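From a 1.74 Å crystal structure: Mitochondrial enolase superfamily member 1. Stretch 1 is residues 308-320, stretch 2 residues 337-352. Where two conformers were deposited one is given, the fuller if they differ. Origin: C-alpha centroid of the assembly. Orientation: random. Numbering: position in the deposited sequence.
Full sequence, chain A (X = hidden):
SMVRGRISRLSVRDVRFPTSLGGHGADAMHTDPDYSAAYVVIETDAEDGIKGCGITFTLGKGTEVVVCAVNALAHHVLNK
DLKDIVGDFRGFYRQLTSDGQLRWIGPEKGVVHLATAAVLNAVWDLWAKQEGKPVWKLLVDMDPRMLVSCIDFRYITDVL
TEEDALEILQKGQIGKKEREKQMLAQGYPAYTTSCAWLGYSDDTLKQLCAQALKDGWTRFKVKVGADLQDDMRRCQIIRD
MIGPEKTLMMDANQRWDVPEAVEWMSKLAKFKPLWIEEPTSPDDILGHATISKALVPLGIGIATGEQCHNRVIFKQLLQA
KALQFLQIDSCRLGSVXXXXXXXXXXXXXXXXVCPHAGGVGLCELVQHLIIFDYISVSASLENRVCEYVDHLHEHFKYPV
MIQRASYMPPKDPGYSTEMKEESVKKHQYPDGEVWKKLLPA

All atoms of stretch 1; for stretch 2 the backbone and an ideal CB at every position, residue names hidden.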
# COMPACT_ATOMS: atom_id res chain seq x y z
N CYS A 308 6.23 6.29 3.24
CA CYS A 308 6.82 5.40 2.27
C CYS A 308 6.59 3.95 2.76
O CYS A 308 7.09 3.61 3.84
CB CYS A 308 8.30 5.71 2.15
SG CYS A 308 9.13 4.57 1.06
N HIS A 309 5.78 3.19 2.08
CA HIS A 309 5.29 1.90 2.61
C HIS A 309 6.27 0.73 2.81
O HIS A 309 5.99 -0.13 3.68
CB HIS A 309 3.99 1.44 1.90
CG HIS A 309 4.11 1.24 0.42
ND1 HIS A 309 4.59 0.06 -0.10
CD2 HIS A 309 3.84 2.09 -0.60
CE1 HIS A 309 4.57 0.19 -1.41
NE2 HIS A 309 4.16 1.40 -1.77
N ASN A 310 7.37 0.63 2.05
CA ASN A 310 8.29 -0.49 2.27
C ASN A 310 9.64 -0.13 1.66
O ASN A 310 9.80 0.96 1.07
CB ASN A 310 7.72 -1.84 1.76
CG ASN A 310 7.50 -1.94 0.27
OD1 ASN A 310 8.21 -1.31 -0.53
ND2 ASN A 310 6.45 -2.67 -0.13
N ARG A 311 10.60 -1.05 1.78
CA ARG A 311 11.99 -0.85 1.36
C ARG A 311 12.11 -0.74 -0.19
O ARG A 311 13.13 -0.23 -0.66
CB ARG A 311 12.86 -2.01 1.86
CG ARG A 311 12.46 -3.39 1.29
CD ARG A 311 13.18 -4.56 1.97
NE ARG A 311 12.79 -5.84 1.38
CZ ARG A 311 11.61 -6.45 1.56
NH1 ARG A 311 10.71 -5.94 2.40
NH2 ARG A 311 11.31 -7.55 0.90
N VAL A 312 11.13 -1.28 -0.95
CA VAL A 312 11.18 -1.23 -2.44
C VAL A 312 11.02 0.22 -2.88
O VAL A 312 11.68 0.65 -3.82
CB VAL A 312 10.18 -2.22 -3.12
CG1 VAL A 312 10.27 -2.22 -4.66
CG2 VAL A 312 10.44 -3.64 -2.60
N ILE A 313 10.14 0.98 -2.21
CA ILE A 313 9.94 2.39 -2.52
C ILE A 313 11.22 3.13 -2.15
O ILE A 313 11.68 3.93 -2.95
CB ILE A 313 8.68 3.00 -1.81
CG1 ILE A 313 7.34 2.19 -2.19
CG2 ILE A 313 8.53 4.51 -2.20
CD1 ILE A 313 6.98 2.32 -3.77
N PHE A 314 11.76 2.91 -0.93
CA PHE A 314 13.02 3.60 -0.57
C PHE A 314 14.16 3.26 -1.55
O PHE A 314 14.96 4.13 -1.90
CB PHE A 314 13.43 3.26 0.85
CG PHE A 314 12.68 4.12 1.87
CD1 PHE A 314 12.84 5.52 1.88
CD2 PHE A 314 11.86 3.55 2.81
CE1 PHE A 314 12.18 6.31 2.85
CE2 PHE A 314 11.23 4.33 3.80
CZ PHE A 314 11.39 5.70 3.80
N LYS A 315 14.26 2.02 -1.96
CA LYS A 315 15.31 1.63 -2.90
C LYS A 315 15.24 2.48 -4.17
O LYS A 315 16.25 3.02 -4.60
CB LYS A 315 15.23 0.13 -3.26
CG LYS A 315 16.19 -0.25 -4.42
CD LYS A 315 15.98 -1.69 -4.83
CE LYS A 315 14.74 -1.91 -5.74
NZ LYS A 315 14.88 -3.18 -6.53
N GLN A 316 14.05 2.64 -4.71
CA GLN A 316 13.88 3.42 -5.97
C GLN A 316 14.10 4.89 -5.74
O GLN A 316 14.68 5.54 -6.61
CB GLN A 316 12.50 3.16 -6.58
CG GLN A 316 12.38 1.66 -7.06
CD GLN A 316 10.92 1.46 -7.40
OE1 GLN A 316 10.55 1.66 -8.55
NE2 GLN A 316 10.08 1.17 -6.39
N LEU A 317 13.70 5.42 -4.55
CA LEU A 317 13.99 6.84 -4.22
C LEU A 317 15.52 7.11 -4.24
O LEU A 317 15.97 8.14 -4.74
CB LEU A 317 13.44 7.21 -2.81
CG LEU A 317 11.89 7.30 -2.74
CD1 LEU A 317 11.43 7.34 -1.25
CD2 LEU A 317 11.36 8.56 -3.55
N LEU A 318 16.30 6.14 -3.74
CA LEU A 318 17.77 6.23 -3.72
C LEU A 318 18.30 6.04 -5.17
O LEU A 318 19.16 6.78 -5.60
CB LEU A 318 18.34 5.18 -2.76
CG LEU A 318 18.06 5.50 -1.24
CD1 LEU A 318 18.36 4.29 -0.38
CD2 LEU A 318 18.87 6.73 -0.79
N GLN A 319 17.78 5.03 -5.89
CA GLN A 319 18.19 4.75 -7.29
C GLN A 319 18.00 5.96 -8.22
O GLN A 319 18.90 6.28 -9.00
CB GLN A 319 17.44 3.56 -7.86
CG GLN A 319 17.96 2.25 -7.31
CD GLN A 319 17.12 1.09 -7.78
OE1 GLN A 319 15.89 1.13 -7.74
NE2 GLN A 319 17.78 0.06 -8.31
N ALA A 320 16.83 6.64 -8.10
CA ALA A 320 16.47 7.78 -8.91
C ALA A 320 17.08 9.09 -8.39
O ALA A 320 16.80 10.13 -8.99
CB ALA A 320 14.96 7.91 -9.02
N UNK A 337 13.44 -4.73 11.59
CA UNK A 337 14.01 -5.51 10.48
C UNK A 337 14.08 -4.71 9.18
O UNK A 337 15.15 -4.57 8.62
CB UNK A 337 13.18 -6.78 10.25
N UNK A 338 12.96 -4.15 8.75
CA UNK A 338 12.94 -3.41 7.51
C UNK A 338 13.63 -2.05 7.66
O UNK A 338 14.31 -1.62 6.71
CB UNK A 338 11.50 -3.23 7.03
N UNK A 339 13.47 -1.35 8.83
CA UNK A 339 14.20 -0.10 9.05
C UNK A 339 15.73 -0.33 8.91
O UNK A 339 16.40 0.54 8.35
CB UNK A 339 13.87 0.47 10.43
N UNK A 340 16.26 -1.47 9.42
CA UNK A 340 17.71 -1.77 9.30
C UNK A 340 18.12 -1.82 7.82
O UNK A 340 19.15 -1.24 7.46
CB UNK A 340 18.05 -3.10 9.98
N UNK A 341 17.30 -2.48 6.98
CA UNK A 341 17.59 -2.61 5.52
C UNK A 341 17.61 -1.23 4.85
O UNK A 341 18.44 -1.00 3.97
CB UNK A 341 16.55 -3.50 4.84
N UNK A 342 16.74 -0.31 5.33
CA UNK A 342 16.65 1.04 4.73
C UNK A 342 17.86 1.85 5.24
O UNK A 342 18.45 2.57 4.46
CB UNK A 342 15.33 1.73 5.09
N UNK A 343 18.22 1.77 6.55
CA UNK A 343 19.44 2.47 7.02
C UNK A 343 20.66 2.02 6.20
O UNK A 343 21.53 2.83 5.85
CB UNK A 343 19.68 2.20 8.51
N UNK A 344 20.77 0.71 5.98
CA UNK A 344 21.92 0.18 5.22
C UNK A 344 21.90 0.63 3.75
O UNK A 344 22.94 1.03 3.23
CB UNK A 344 21.93 -1.35 5.29
N UNK A 345 20.74 0.70 3.13
CA UNK A 345 20.67 1.21 1.74
C UNK A 345 21.04 2.70 1.67
O UNK A 345 21.80 3.10 0.81
CB UNK A 345 19.27 1.00 1.17
N UNK A 346 20.56 3.52 2.66
CA UNK A 346 20.83 4.97 2.67
C UNK A 346 22.35 5.19 2.80
O UNK A 346 22.89 6.07 2.14
CB UNK A 346 20.08 5.66 3.81
N UNK A 347 23.04 4.41 3.66
CA UNK A 347 24.52 4.52 3.78
C UNK A 347 25.22 4.11 2.45
O UNK A 347 26.14 4.81 2.00
CB UNK A 347 25.02 3.64 4.93
N UNK A 348 24.80 2.98 1.86
CA UNK A 348 25.30 2.45 0.57
C UNK A 348 25.21 3.56 -0.52
O UNK A 348 26.19 3.76 -1.26
CB UNK A 348 24.50 1.22 0.15
N UNK A 349 24.11 4.35 -0.51
CA UNK A 349 23.91 5.47 -1.43
C UNK A 349 24.46 6.82 -0.88
O UNK A 349 24.31 7.86 -1.55
CB UNK A 349 22.42 5.61 -1.73
N UNK A 350 25.04 6.81 0.37
CA UNK A 350 25.58 8.02 1.02
C UNK A 350 24.51 9.15 1.11
O UNK A 350 24.78 10.32 0.79
CB UNK A 350 26.80 8.52 0.25
N UNK A 351 23.29 8.78 1.53
CA UNK A 351 22.16 9.69 1.72
C UNK A 351 21.88 9.78 3.23
O UNK A 351 21.74 8.74 3.89
CB UNK A 351 20.93 9.21 0.95
N UNK A 352 21.77 11.00 3.80
CA UNK A 352 21.51 11.12 5.26
C UNK A 352 20.09 10.74 5.64
O UNK A 352 19.12 11.05 4.92
CB UNK A 352 21.78 12.55 5.73

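The helices of stretch 1, 311-319, and stretch 2, 337-348, run nearly parallel, 8° between their directions and 10.0 Å apart at closest approach. Position 337 has nothing of stretch 1 within reach of its CB, so many residues would fit; it is Asn 337.

At 338 the CB points toward the start of the other helix, 5.4 Å from Arg 311 NH1, where a free backbone NH and a guanidinium both offer protons. A long acceptor, Glu or perhaps Gln, would suit. The residue is Glu 338: its OE2 accepts from Arg 311 N at 2.9 Å and, in a salt bridge lying near the guanidinium plane, from Arg 311 NH1 at 3.1 Å. One carboxylate oxygen thus ties down both backbone and side chain of the first helical residue.

Stretch 1 places no visible constraint on 339 or 340, so almost any helix-compatible residue would fit; they are Asn 339 and Leu 340. At 341 the CB lies 4.5 Å from Arg 311 CD, leaving room for something small such as Ala, Ser or Thr. Ser 341 turns its OG back to Glu 338 O (2.7 Å).

The CB of 342 lies 4.5 Å from Phe 314 CD2, beside an aromatic face; a compact aliphatic such as Val or Ile is expected. Val 342 adopts the t rotamer, placing CG1 over the ring, 4.1 Å from the Phe 314 centroid, and CG2 3.8 Å from Phe 314 CD2.

Nothing of stretch 1 lies near the CB of 343 or 344, so many residues would fit; they are Leu 343 and Leu 344. The CB of 345 points at stretch 1, 3.7 Å from Leu 318 CD1, with the Arg 311 to Lys 315 turn alongside: Leu, Ile or Met would do. Met 345 extends along this turn, its SD 3.8 Å from Lys 315 CB and its CE 3.5 Å from Arg 311 O.

At 346 the CB points sideways, 4.7 Å from Leu 318 CD1, and a small residue is adequate: Ala 346. Positions 347 and 348 make no contact, so polar residues are as plausible as any; they are Lys 347 and Lys 348.

The CB of 349, which points toward stretch 1, lies 3.8 Å from Leu 318 CD2 and could carry a large apolar group. Phe 349 lays its ring against Leu 318, whose CB stands 3.6 Å from the ring centroid, over the face.

At 350 phi is positive (55°), favouring Gly or Asn, yet Glu 350 occupies this Schellman turn and pairs with Lys 347. Position 351 returns toward Leu 318, inviting an aliphatic; Ile 351 brings CG1 to 3.6 Å from Leu 318 CD2. Position 352, out of reach with phi -72°, allows proline and is Pro 352.

Stretch 2, residues 337-352: NENLSVLLMAKKFEIP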
# COMPACT_ATOMS: atom_id res chain seq x y z
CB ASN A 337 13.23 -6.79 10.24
CG ASN A 337 12.89 -7.54 11.52
OD1 ASN A 337 12.09 -7.07 12.32
ND2 ASN A 337 13.47 -8.71 11.73
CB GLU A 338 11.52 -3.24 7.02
CG GLU A 338 11.54 -2.79 5.55
CD GLU A 338 10.19 -2.86 4.86
OE1 GLU A 338 9.17 -2.53 5.50
OE2 GLU A 338 10.17 -3.19 3.65
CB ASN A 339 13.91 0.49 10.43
CG ASN A 339 12.75 1.45 10.35
OD1 ASN A 339 12.88 2.57 9.88
ND2 ASN A 339 11.56 0.96 10.68
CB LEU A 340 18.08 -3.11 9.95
CG LEU A 340 18.06 -3.11 11.49
CD1 LEU A 340 18.14 -4.57 12.01
CD2 LEU A 340 19.21 -2.27 12.03
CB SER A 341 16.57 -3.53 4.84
OG SER A 341 15.28 -3.00 4.62
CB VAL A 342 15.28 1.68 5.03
CG1 VAL A 342 15.24 3.16 4.58
CG2 VAL A 342 14.16 0.91 4.31
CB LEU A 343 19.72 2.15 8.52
CG LEU A 343 18.70 2.75 9.49
CD1 LEU A 343 18.95 2.20 10.92
CD2 LEU A 343 18.78 4.31 9.46
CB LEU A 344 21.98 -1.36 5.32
CG LEU A 344 22.36 -1.91 6.71
CD1 LEU A 344 21.94 -3.39 6.82
CD2 LEU A 344 23.86 -1.70 6.98
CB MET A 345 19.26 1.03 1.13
CG MET A 345 18.96 -0.43 0.72
SD MET A 345 17.46 -0.54 -0.28
CE MET A 345 16.20 -0.01 0.95
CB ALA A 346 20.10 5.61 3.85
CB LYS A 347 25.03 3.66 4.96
CG LYS A 347 26.56 3.71 5.20
CD LYS A 347 27.15 5.12 5.21
CE LYS A 347 28.59 5.00 5.61
NZ LYS A 347 29.32 6.24 5.23
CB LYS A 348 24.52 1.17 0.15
CG LYS A 348 25.01 0.53 -1.17
CD LYS A 348 26.19 -0.43 -0.95
CE LYS A 348 26.97 -0.82 -2.20
NZ LYS A 348 26.13 -1.51 -3.18
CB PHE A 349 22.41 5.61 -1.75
CG PHE A 349 21.92 4.61 -2.78
CD1 PHE A 349 21.49 3.34 -2.39
CD2 PHE A 349 21.88 4.95 -4.14
CE1 PHE A 349 21.05 2.41 -3.36
CE2 PHE A 349 21.43 4.02 -5.10
CZ PHE A 349 21.00 2.76 -4.71
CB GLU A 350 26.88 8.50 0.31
CG GLU A 350 28.05 7.57 0.54
CD GLU A 350 28.53 7.45 1.97
OE1 GLU A 350 28.27 8.37 2.79
OE2 GLU A 350 29.23 6.46 2.27
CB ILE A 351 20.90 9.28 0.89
CG1 ILE A 351 21.21 9.46 -0.66
CG2 ILE A 351 19.69 10.07 1.29
CD1 ILE A 351 21.54 10.93 -1.11
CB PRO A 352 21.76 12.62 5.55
CG PRO A 352 21.42 13.32 4.25
CD PRO A 352 21.92 12.34 3.17
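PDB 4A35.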